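Chitinase (Paenibacillus sp. FPU-7, PDB 5GZT) probably catalyses the random endo-hydrolysis of the beta-1,4 linkages between N-acetylglucosamine units in chitin and chitodextrins. Local coordinates at residues M4-I9 and S28-G32; P523-L527 and N615-G619; E872-A878 and L921-K925. All coordinates share one frame; numbering follows the deposited sequence.

The three contacts follow one another along the chain, with no nesting and no crossing. Near the N terminus, contact 1 closes a short excursion of 18 residues and stacks the first two coils of a parallel beta-helix. Contact 2 spans 87 residues within the first family 18 barrel, bringing together the lead-ins to two of its adjacent strands, 527-532 and 619-623. Contact 3 spans 42 residues in the second family 18 barrel and joins two outer helices. The centres of contacts 1 and 2 lie about 62 Å apart and those of contacts 2 and 3 about 64 Å apart, whereas contacts 1 and 3 sit on opposite sides of the chain's centre.

Contact 1 (M4-I9 and S28-G32); sequences MNDSVI and SAKVG
The backbones of V8-I9 and K30-V31 run alongside each other, joined by a nearly straight bond from I9 N to K30 O (2.8 Å, 168° at the hydrogen). Earlier in the turn, S7 O receives a CH...O contact from A29 CA at 3.3 Å, and the methyl of A29 is set against M4 O, with CB 3.2 Å from that oxygen. With CG1 opposite the backbone N (chi1 161°), V8 lays CG2 beside K30 CB, 3.8 Å away; the two side chains point the same way before the bent lysine chain turns off. I9 CB packs on V31 CG1 at 4.1 Å, while M4 SD reaches V31 CG2 more loosely. At the other end, the carboxylate of D6 takes a weak, long bond from S28 N to OD2 (3.4 Å). S7 OG donates to N5 O within its own turn, but its stronger partner is the backbone of a neighbouring chain, with which M4 and N5 also pair in a parallel ladder. A29 and V31 bond in turn to G51 of the following coil, which carries the sodium ligands T50 and F52. Such stacking of equivalent turns from successive coils is the hallmark of a parallel beta-helix.

Contact 2 (P523-L527 and N615-G619); sequences PAEKL and NNLAG. With FMT (formic acid), chain G.
The ammonium of K526, whose carbonyl carbon lies near the methyl of A618, is gripped by three oxygens: NZ donates to T473 O, to L476 O and to O2 of a bound formic acid, the last at 2.8 Å. That formic acid probably comes from the crystallisation liquor, and the lysine chain runs extended beyond CG to meet it. The one hydrogen bond between the two segments goes from A618 N to L527 O (2.9 Å), with the donor above the carbonyl plane, 39° out of it. A618 turns its methyl toward the same segment, and CB comes within 3.3 Å of E525 O. L617 packs next to it: with CG anti to the carbonyl carbon (chi1 -51°) and the second torsion extended, CD2 lies against A524 CB at 3.7 Å, with L527 CB farther off. A524 CB also sits 3.6 Å from N616 O. Helix 602-614 ends in a Schellman motif, with N616 at C-prime (positive phi) and N616 N and L617 N turned back to helix carbonyls; N616 OD1 accepts from Q276. The backbone angles of G619 suit only glycine, since a beta carbon would collide with A618 O. L527 and L617 pack on helix 510-519, and the segments lead into the parallel neighbours 527-532 and 619-623, at the end of the barrel where these strands begin, opposite the end that carries the active site in family 18 barrels.

Contact 3 (E872-A878 and L921-K925); sequences EELANSA and LFREK
K925 reaches across from helix 911-933 to E872 on helix 868-884, two neighbouring outer helices of a family 18 (beta/alpha)8 barrel, whose short segments here cross at -44°. Its CB points toward the other helix, and CG follows at 4.5 Å from A875 CB. The next carbon, CD, touches both A875 CB, at 3.6 Å, and the amide oxygen N876 OD1, at 3.5 Å. CE then passes beside E872 OE1, and a bend in the last torsion (chi4 -69°) carries NZ up to the carboxylate. There NZ forms a forked salt bridge, 2.9 Å to E872 OE1 and 3.0 Å to E872 OE2, both hydrogen bonds weak. A water also accepts from NZ and donates to N876 OD1. The glutamate chain, itself bent at its second torsion, crosses the lysine at about a right angle. N876 ND2, one helical turn on, donates to E872 OE2 at 3.1 Å from above the carboxylate plane, which probably steadies the acid. A glutamine in place of E872 would probably leave the ammonium of K925 without its ionic mate and freer to swing toward solvent. L921 CD2 rests against the backbone N and CA of E872. Deeper, the packing is apolar: the ring of F922, lying on I890 and L892 of strand 889-893, has L874 CD2 at its edge. A878 CB approaches F922 CE2 obliquely at 3.6 Å, while A875 CA sits over a face of this ring in a CH-pi contact, 4.1 Å from the centroid and 29° off the normal.

Contact 1 (M4-I9 and S28-G32)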
ATOM      1  N   MET B   4      32.166 -10.270 -64.170  1.00 72.34           N
ATOM      2  CA  MET B   4      32.730 -11.121 -63.147  1.00 71.26           C
ATOM      3  C   MET B   4      31.508 -11.863 -62.638  1.00 80.55           C
ATOM      4  O   MET B   4      30.798 -11.403 -61.720  1.00 75.96           O
ATOM      5  CB  MET B   4      33.455 -10.294 -62.060  1.00 69.71           C
ATOM      6  CG  MET B   4      34.746  -9.617 -62.553  1.00 64.95           C
ATOM      7  SD  MET B   4      35.567  -8.541 -61.334  1.00 66.65           S
ATOM      8  CE  MET B   4      36.905  -7.773 -62.259  1.00 57.42           C
ATOM      9  N   ASN B   5      31.236 -12.980 -63.321  1.00 83.60           N
ATOM     10  CA  ASN B   5      30.053 -13.800 -63.077  1.00 86.43           C
ATOM     11  C   ASN B   5      30.421 -14.913 -62.118  1.00 78.39           C
ATOM     12  O   ASN B   5      31.512 -15.457 -62.221  1.00 66.44           O
ATOM     13  CB  ASN B   5      29.515 -14.372 -64.388  1.00 90.33           C
ATOM     14  CG  ASN B   5      28.802 -13.331 -65.216  1.00 91.88           C
ATOM     15  OD1 ASN B   5      27.723 -13.584 -65.731  1.00104.91           O
ATOM     16  ND2 ASN B   5      29.390 -12.152 -65.330  1.00 90.90           N
ATOM     17  N   ASP B   6      29.511 -15.200 -61.178  1.00 82.63           N
ATOM     18  CA  ASP B   6      29.732 -16.080 -59.994  1.00 82.89           C
ATOM     19  C   ASP B   6      31.209 -16.409 -59.717  1.00 78.64           C
ATOM     20  O   ASP B   6      31.534 -17.552 -59.427  1.00 83.15           O
ATOM     21  CB  ASP B   6      28.887 -17.375 -60.090  1.00 79.30           C
ATOM     22  CG  ASP B   6      27.559 -17.161 -60.795  1.00 76.03           C
ATOM     23  OD1 ASP B   6      27.642 -16.878 -62.009  1.00 88.37           O
ATOM     24  OD2 ASP B   6      26.463 -17.263 -60.172  1.00 61.08           O
ATOM     25  N   SER B   7      32.079 -15.391 -59.794  1.00 72.90           N
ATOM     26  CA  SER B   7      33.546 -15.552 -59.764  1.00 74.93           C
ATOM     27  C   SER B   7      34.074 -15.213 -58.371  1.00 84.56           C
ATOM     28  O   SER B   7      33.305 -14.879 -57.456  1.00 88.17           O
ATOM     29  CB  SER B   7      34.241 -14.616 -60.778  1.00 71.45           C
ATOM     30  OG  SER B   7      34.549 -15.253 -61.993  1.00 72.72           O
ATOM     31  N   VAL B   8      35.392 -15.319 -58.218  1.00 83.71           N
ATOM     32  CA  VAL B   8      36.101 -14.809 -57.053  1.00 76.07           C
ATOM     33  C   VAL B   8      37.291 -14.028 -57.588  1.00 80.41           C
ATOM     34  O   VAL B   8      38.085 -14.530 -58.399  1.00 81.60           O
ATOM     35  CB  VAL B   8      36.513 -15.941 -56.082  1.00 77.35           C
ATOM     36  CG1 VAL B   8      37.618 -15.492 -55.125  1.00 75.55           C
ATOM     37  CG2 VAL B   8      35.284 -16.447 -55.308  1.00 70.37           C
ATOM     38  N   ILE B   9      37.350 -12.763 -57.184  1.00 80.70           N
ATOM     39  CA  ILE B   9      38.500 -11.907 -57.435  1.00 79.82           C
ATOM     40  C   ILE B   9      38.987 -11.344 -56.091  1.00 72.16           C
ATOM     41  O   ILE B   9      38.211 -11.246 -55.115  1.00 62.05           O
ATOM     42  CB  ILE B   9      38.171 -10.795 -58.463  1.00 85.65           C
ATOM     43  CG1 ILE B   9      37.595 -11.417 -59.753  1.00 91.24           C
ATOM     44  CG2 ILE B   9      39.413  -9.953 -58.763  1.00 77.32           C
ATOM     45  CD1 ILE B   9      36.090 -11.625 -59.722  1.00 95.07           C
ATOM     46  N   SER B  28      26.834 -14.900 -57.705  1.00 81.84           N
ATOM     47  CA  SER B  28      27.637 -15.225 -56.526  1.00 83.04           C
ATOM     48  C   SER B  28      29.048 -14.651 -56.561  1.00 85.31           C
ATOM     49  O   SER B  28      29.914 -15.120 -55.816  1.00 84.39           O
ATOM     50  CB  SER B  28      27.674 -16.737 -56.311  1.00 77.64           C
ATOM     51  OG  SER B  28      26.500 -17.079 -55.618  1.00 82.69           O
ATOM     52  N   ALA B  29      29.278 -13.617 -57.376  1.00 72.53           N
ATOM     53  CA  ALA B  29      30.596 -13.013 -57.466  1.00 67.04           C
ATOM     54  C   ALA B  29      31.003 -12.325 -56.148  1.00 63.16           C
ATOM     55  O   ALA B  29      30.149 -12.039 -55.267  1.00 44.14           O
ATOM     56  CB  ALA B  29      30.674 -12.042 -58.629  1.00 68.16           C
ATOM     57  N   LYS B  30      32.310 -12.055 -56.088  1.00 62.98           N
ATOM     58  CA  LYS B  30      33.092 -11.836 -54.872  1.00 70.29           C
ATOM     59  C   LYS B  30      34.327 -11.021 -55.289  1.00 69.06           C
ATOM     60  O   LYS B  30      35.165 -11.500 -56.086  1.00 62.54           O
ATOM     61  CB  LYS B  30      33.541 -13.217 -54.344  1.00 85.51           C
ATOM     62  CG  LYS B  30      33.092 -13.641 -52.960  1.00 88.49           C
ATOM     63  CD  LYS B  30      33.936 -12.980 -51.870  1.00 99.28           C
ATOM     64  CE  LYS B  30      33.233 -11.767 -51.299  1.00101.84           C
ATOM     65  NZ  LYS B  30      31.929 -12.179 -50.696  1.00 98.12           N
ATOM     66  N   VAL B  31      34.447  -9.783 -54.815  1.00 67.53           N
ATOM     67  CA  VAL B  31      35.578  -8.944 -55.237  1.00 64.26           C
ATOM     68  C   VAL B  31      36.241  -8.392 -54.007  1.00 63.89           C
ATOM     69  O   VAL B  31      35.561  -8.064 -53.007  1.00 63.16           O
ATOM     70  CB  VAL B  31      35.204  -7.793 -56.205  1.00 63.21           C
ATOM     71  CG1 VAL B  31      36.438  -7.334 -57.001  1.00 63.03           C
ATOM     72  CG2 VAL B  31      34.103  -8.222 -57.168  1.00 70.34           C
ATOM     73  N   GLY B  32      37.573  -8.324 -54.086  1.00 63.39           N
ATOM     74  CA  GLY B  32      38.381  -7.751 -53.026  1.00 66.58           C
ATOM     75  C   GLY B  32      38.297  -6.248 -53.112  1.00 68.32           C
ATOM     76  O   GLY B  32      37.307  -5.708 -53.638  1.00 66.08           O
TER

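Contact 2 (P523-L527 and N615-G619)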
ATOM      1  N   PRO B 523      10.541   8.049 -12.555  1.00 29.73           N
ATOM      2  CA  PRO B 523       9.664   9.061 -12.058  1.00 33.92           C
ATOM      3  C   PRO B 523       9.217   8.874 -10.586  1.00 33.01           C
ATOM      4  O   PRO B 523       8.854   7.766 -10.215  1.00 33.58           O
ATOM      5  CB  PRO B 523       8.389   8.901 -12.927  1.00 35.20           C
ATOM      6  CG  PRO B 523       8.833   8.118 -14.112  1.00 36.24           C
ATOM      7  CD  PRO B 523       9.914   7.262 -13.615  1.00 34.33           C
ATOM      8  N   ALA B 524       9.038   9.977  -9.871  1.00 30.29           N
ATOM      9  CA  ALA B 524       8.597   9.958  -8.448  1.00 31.21           C
ATOM     10  C   ALA B 524       7.334   9.136  -8.274  1.00 31.48           C
ATOM     11  O   ALA B 524       7.305   8.218  -7.430  1.00 30.28           O
ATOM     12  CB  ALA B 524       8.419  11.397  -7.893  1.00 30.20           C
ATOM     13  N   GLU B 525       6.355   9.455  -9.132  1.00 28.37           N
ATOM     14  CA  GLU B 525       5.090   8.780  -9.408  0.50 29.68           C
ATOM     15  C   GLU B 525       5.109   7.232  -9.302  1.00 26.23           C
ATOM     16  O   GLU B 525       4.091   6.580  -9.074  1.00 26.77           O
ATOM     17  CB  GLU B 525       4.671   9.141 -10.868  0.50 31.82           C
ATOM     18  CG  GLU B 525       3.175   9.164 -11.097  0.50 35.02           C
ATOM     19  CD  GLU B 525       2.784  10.060 -12.252  0.50 35.08           C
ATOM     20  OE1 GLU B 525       1.748  10.798 -12.174  0.50 33.72           O
ATOM     21  OE2 GLU B 525       3.551  10.008 -13.232  0.50 41.64           O
ATOM     22  N   LYS B 526       6.248   6.664  -9.619  1.00 23.01           N
ATOM     23  CA  LYS B 526       6.377   5.221  -9.741  1.00 26.75           C
ATOM     24  C   LYS B 526       7.320   4.662  -8.637  1.00 29.33           C
ATOM     25  O   LYS B 526       7.841   3.503  -8.759  1.00 29.19           O
ATOM     26  CB  LYS B 526       6.937   4.872 -11.144  1.00 29.58           C
ATOM     27  CG  LYS B 526       5.935   5.030 -12.285  1.00 29.25           C
ATOM     28  CD  LYS B 526       6.434   4.484 -13.614  1.00 33.89           C
ATOM     29  CE  LYS B 526       5.213   4.231 -14.547  1.00 38.07           C
ATOM     30  NZ  LYS B 526       5.680   3.560 -15.782  1.00 36.75           N
ATOM     31  N   LEU B 527       7.606   5.478  -7.606  1.00 25.83           N
ATOM     32  CA  LEU B 527       8.519   5.019  -6.545  1.00 26.45           C
ATOM     33  C   LEU B 527       7.771   4.808  -5.256  1.00 27.05           C
ATOM     34  O   LEU B 527       7.224   5.789  -4.683  1.00 27.56           O
ATOM     35  CB  LEU B 527       9.627   6.008  -6.298  1.00 29.94           C
ATOM     36  CG  LEU B 527      10.665   6.050  -7.426  1.00 28.65           C
ATOM     37  CD1 LEU B 527      11.587   7.193  -7.057  1.00 27.83           C
ATOM     38  CD2 LEU B 527      11.451   4.764  -7.578  1.00 27.95           C
ATOM     39  N   ASN B 615       7.598  14.370  -1.408  1.00 23.89           N
ATOM     40  CA  ASN B 615       8.218  14.164  -2.733  1.00 26.24           C
ATOM     41  C   ASN B 615       7.288  13.606  -3.792  1.00 25.95           C
ATOM     42  O   ASN B 615       7.755  13.123  -4.804  1.00 29.67           O
ATOM     43  CB  ASN B 615       9.415  13.331  -2.580  1.00 25.83           C
ATOM     44  CG  ASN B 615      10.424  14.009  -1.770  1.00 28.77           C
ATOM     45  OD1 ASN B 615      11.151  14.808  -2.302  1.00 31.23           O
ATOM     46  ND2 ASN B 615      10.461  13.750  -0.449  1.00 27.98           N
ATOM     47  N   ASN B 616       5.990  13.619  -3.515  1.00 22.33           N
ATOM     48  CA  ASN B 616       4.991  13.100  -4.391  1.00 30.40           C
ATOM     49  C   ASN B 616       5.352  11.721  -4.932  1.00 31.78           C
ATOM     50  O   ASN B 616       5.228  11.438  -6.123  1.00 26.54           O
ATOM     51  CB  ASN B 616       4.669  14.133  -5.489  1.00 29.17           C
ATOM     52  CG  ASN B 616       4.081  15.361  -4.895  1.00 29.20           C
ATOM     53  OD1 ASN B 616       2.975  15.376  -4.337  1.00 35.50           O
ATOM     54  ND2 ASN B 616       4.827  16.389  -4.958  1.00 33.63           N
ATOM     55  N   LEU B 617       5.685  10.833  -3.985  1.00 28.82           N
ATOM     56  CA  LEU B 617       5.955   9.428  -4.318  1.00 24.56           C
ATOM     57  C   LEU B 617       4.675   8.640  -4.351  1.00 22.44           C
ATOM     58  O   LEU B 617       3.579   9.117  -4.014  1.00 24.60           O
ATOM     59  CB  LEU B 617       7.039   8.880  -3.348  1.00 23.57           C
ATOM     60  CG  LEU B 617       8.277   9.734  -3.258  1.00 23.65           C
ATOM     61  CD1 LEU B 617       9.308   9.267  -2.230  1.00 24.40           C
ATOM     62  CD2 LEU B 617       8.958   9.776  -4.596  1.00 27.25           C
ATOM     63  N   ALA B 618       4.793   7.419  -4.838  1.00 25.79           N
ATOM     64  CA  ALA B 618       3.631   6.535  -5.110  1.00 25.93           C
ATOM     65  C   ALA B 618       2.920   6.029  -3.842  1.00 25.89           C
ATOM     66  O   ALA B 618       1.679   5.728  -3.825  1.00 22.35           O
ATOM     67  CB  ALA B 618       4.117   5.359  -5.978  1.00 26.38           C
ATOM     68  N   GLY B 619       3.707   5.929  -2.770  1.00 22.18           N
ATOM     69  CA  GLY B 619       3.181   5.435  -1.521  1.00 20.54           C
ATOM     70  C   GLY B 619       4.228   4.718  -0.657  1.00 22.91           C
ATOM     71  O   GLY B 619       5.465   4.890  -0.863  1.00 22.60           O
TER
HETATM   72  C   FMT G4005       2.852   1.958 -17.200  1.00 61.39           C
HETATM   73  O1  FMT G4005       3.272   0.997 -17.870  1.00 56.89           O
HETATM   74  O2  FMT G4005       3.343   3.213 -17.284  1.00 49.89           O

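Contact 3 (E872-A878 and L921-K925)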
ATOM      1  N   GLU B 872     -41.194  19.607  34.930  1.00 20.24           N
ATOM      2  CA  GLU B 872     -41.577  19.923  36.268  1.00 23.44           C
ATOM      3  C   GLU B 872     -42.546  18.901  36.856  1.00 21.82           C
ATOM      4  O   GLU B 872     -42.315  18.338  37.951  1.00 19.35           O
ATOM      5  CB  GLU B 872     -42.146  21.370  36.295  1.00 26.99           C
ATOM      6  CG  GLU B 872     -42.724  21.818  37.630  1.00 32.40           C
ATOM      7  CD  GLU B 872     -41.631  22.251  38.583  1.00 37.71           C
ATOM      8  OE1 GLU B 872     -40.486  22.503  38.069  1.00 37.55           O
ATOM      9  OE2 GLU B 872     -41.953  22.345  39.808  1.00 42.22           O
ATOM     10  N   GLU B 873     -43.605  18.624  36.119  1.00 21.13           N
ATOM     11  CA  GLU B 873     -44.568  17.681  36.602  1.00 20.85           C
ATOM     12  C   GLU B 873     -43.992  16.243  36.755  1.00 17.27           C
ATOM     13  O   GLU B 873     -44.215  15.560  37.779  1.00 17.05           O
ATOM     14  CB  GLU B 873     -45.747  17.655  35.619  1.00 23.66           C
ATOM     15  CG  GLU B 873     -46.843  16.787  36.119  1.00 27.62           C
ATOM     16  CD  GLU B 873     -48.047  16.755  35.176  1.00 29.70           C
ATOM     17  OE1 GLU B 873     -47.934  17.126  33.957  1.00 26.38           O
ATOM     18  OE2 GLU B 873     -49.095  16.335  35.740  1.00 31.64           O
ATOM     19  N   LEU B 874     -43.236  15.794  35.774  1.00 15.56           N
ATOM     20  CA  LEU B 874     -42.638  14.461  35.847  1.00 15.92           C
ATOM     21  C   LEU B 874     -41.631  14.435  37.028  1.00 17.50           C
ATOM     22  O   LEU B 874     -41.632  13.511  37.848  1.00 17.49           O
ATOM     23  CB  LEU B 874     -41.958  14.035  34.510  1.00 16.03           C
ATOM     24  CG  LEU B 874     -41.404  12.587  34.627  1.00 16.64           C
ATOM     25  CD1 LEU B 874     -42.538  11.622  34.510  1.00 19.19           C
ATOM     26  CD2 LEU B 874     -40.336  12.235  33.596  1.00 17.75           C
ATOM     27  N   ALA B 875     -40.847  15.490  37.170  1.00 17.59           N
ATOM     28  CA  ALA B 875     -39.811  15.498  38.196  1.00 17.74           C
ATOM     29  C   ALA B 875     -40.410  15.447  39.583  1.00 17.84           C
ATOM     30  O   ALA B 875     -40.045  14.632  40.427  1.00 16.27           O
ATOM     31  CB  ALA B 875     -38.897  16.701  38.008  1.00 16.08           C
ATOM     32  N   ASN B 876     -41.406  16.297  39.825  1.00 17.00           N
ATOM     33  CA  ASN B 876     -42.095  16.295  41.098  1.00 17.40           C
ATOM     34  C   ASN B 876     -42.729  14.957  41.348  1.00 17.54           C
ATOM     35  O   ASN B 876     -42.636  14.400  42.421  1.00 19.72           O
ATOM     36  CB  ASN B 876     -43.207  17.410  41.122  1.00 20.09           C
ATOM     37  CG  ASN B 876     -42.643  18.792  41.268  1.00 22.55           C
ATOM     38  OD1 ASN B 876     -41.575  18.983  41.808  1.00 23.20           O
ATOM     39  ND2 ASN B 876     -43.395  19.781  40.820  1.00 25.86           N
ATOM     40  N   SER B 877     -43.346  14.373  40.341  1.00 17.52           N
ATOM     41  CA  SER B 877     -43.934  13.039  40.558  1.00 16.39           C
ATOM     42  C   SER B 877     -42.899  11.916  40.841  1.00 16.63           C
ATOM     43  O   SER B 877     -43.125  11.021  41.675  1.00 14.51           O
ATOM     44  CB  SER B 877     -44.799  12.710  39.353  1.00 17.01           C
ATOM     45  OG  SER B 877     -45.405  11.489  39.544  1.00 17.99           O
ATOM     46  N   ALA B 878     -41.759  11.948  40.132  1.00 15.15           N
ATOM     47  CA  ALA B 878     -40.690  10.967  40.361  1.00 14.71           C
ATOM     48  C   ALA B 878     -40.138  11.073  41.765  1.00 14.97           C
ATOM     49  O   ALA B 878     -39.923  10.107  42.459  1.00 14.19           O
ATOM     50  CB  ALA B 878     -39.572  11.273  39.366  1.00 15.29           C
ATOM     51  N   LEU B 921     -33.100  19.472  35.278  1.00 15.90           N
ATOM     52  CA  LEU B 921     -34.214  19.805  36.228  1.00 15.40           C
ATOM     53  C   LEU B 921     -34.261  18.738  37.322  1.00 14.68           C
ATOM     54  O   LEU B 921     -34.429  19.049  38.508  1.00 16.13           O
ATOM     55  CB  LEU B 921     -35.541  19.901  35.505  1.00 15.64           C
ATOM     56  CG  LEU B 921     -36.681  20.233  36.491  1.00 17.05           C
ATOM     57  CD1 LEU B 921     -36.470  21.650  36.990  1.00 17.53           C
ATOM     58  CD2 LEU B 921     -37.993  20.253  35.737  1.00 20.44           C
ATOM     59  N   PHE B 922     -34.145  17.488  36.949  1.00 14.02           N
ATOM     60  CA  PHE B 922     -34.140  16.396  37.973  1.00 14.48           C
ATOM     61  C   PHE B 922     -33.006  16.607  39.011  1.00 14.16           C
ATOM     62  O   PHE B 922     -33.253  16.471  40.239  1.00 11.39           O
ATOM     63  CB  PHE B 922     -34.010  15.009  37.376  1.00 14.31           C
ATOM     64  CG  PHE B 922     -35.327  14.316  37.051  1.00 14.83           C
ATOM     65  CD1 PHE B 922     -36.182  14.785  36.100  1.00 15.20           C
ATOM     66  CD2 PHE B 922     -35.656  13.156  37.691  1.00 15.21           C
ATOM     67  CE1 PHE B 922     -37.347  14.140  35.861  1.00 17.83           C
ATOM     68  CE2 PHE B 922     -36.778  12.492  37.416  1.00 15.53           C
ATOM     69  CZ  PHE B 922     -37.648  12.968  36.516  1.00 16.17           C
ATOM     70  N   ARG B 923     -31.810  17.012  38.539  1.00 14.03           N
ATOM     71  CA  ARG B 923     -30.674  17.267  39.474  1.00 14.50           C
ATOM     72  C   ARG B 923     -30.941  18.448  40.362  1.00 15.68           C
ATOM     73  O   ARG B 923     -30.721  18.362  41.580  1.00 13.44           O
ATOM     74  CB  ARG B 923     -29.377  17.464  38.740  1.00 16.80           C
ATOM     75  CG  ARG B 923     -28.106  17.688  39.571  1.00 19.67           C
ATOM     76  CD  ARG B 923     -28.154  17.331  41.088  1.00 29.64           C
ATOM     77  NE  ARG B 923     -28.189  16.027  41.408  1.00 18.51           N
ATOM     78  CZ  ARG B 923     -28.439  15.345  42.515  1.00 15.54           C
ATOM     79  NH1 ARG B 923     -28.898  15.670  43.715  1.00 16.34           N
ATOM     80  NH2 ARG B 923     -28.213  14.030  42.286  1.00 13.39           N
ATOM     81  N   GLU B 924     -31.521  19.510  39.806  1.00 15.28           N
ATOM     82  CA  GLU B 924     -31.926  20.625  40.658  1.00 16.66           C
ATOM     83  C   GLU B 924     -32.920  20.205  41.733  1.00 15.90           C
ATOM     84  O   GLU B 924     -32.742  20.491  42.915  1.00 15.33           O
ATOM     85  CB  GLU B 924     -32.489  21.762  39.791  1.00 19.84           C
ATOM     86  CG  GLU B 924     -33.014  22.915  40.589  1.00 25.01           C
ATOM     87  CD  GLU B 924     -33.538  24.069  39.706  1.00 24.63           C
ATOM     88  OE1 GLU B 924     -34.443  23.919  38.894  1.00 31.30           O
ATOM     89  OE2 GLU B 924     -33.025  25.118  39.845  1.00 26.51           O
ATOM     90  N   LYS B 925     -33.953  19.504  41.363  1.00 16.40           N
ATOM     91  CA  LYS B 925     -34.946  19.088  42.350  1.00 17.96           C
ATOM     92  C   LYS B 925     -34.380  18.164  43.383  1.00 17.46           C
ATOM     93  O   LYS B 925     -34.793  18.192  44.483  1.00 15.26           O
ATOM     94  CB  LYS B 925     -36.118  18.426  41.673  1.00 21.29           C
ATOM     95  CG  LYS B 925     -36.836  19.498  40.853  1.00 29.26           C
ATOM     96  CD  LYS B 925     -38.256  19.207  40.569  1.00 34.63           C
ATOM     97  CE  LYS B 925     -38.863  20.311  39.737  1.00 41.41           C
ATOM     98  NZ  LYS B 925     -39.048  21.637  40.408  1.00 44.41           N
TER
HETATM   99  O   HOH W   1     -40.537  21.383  42.677  1.00 33.52           O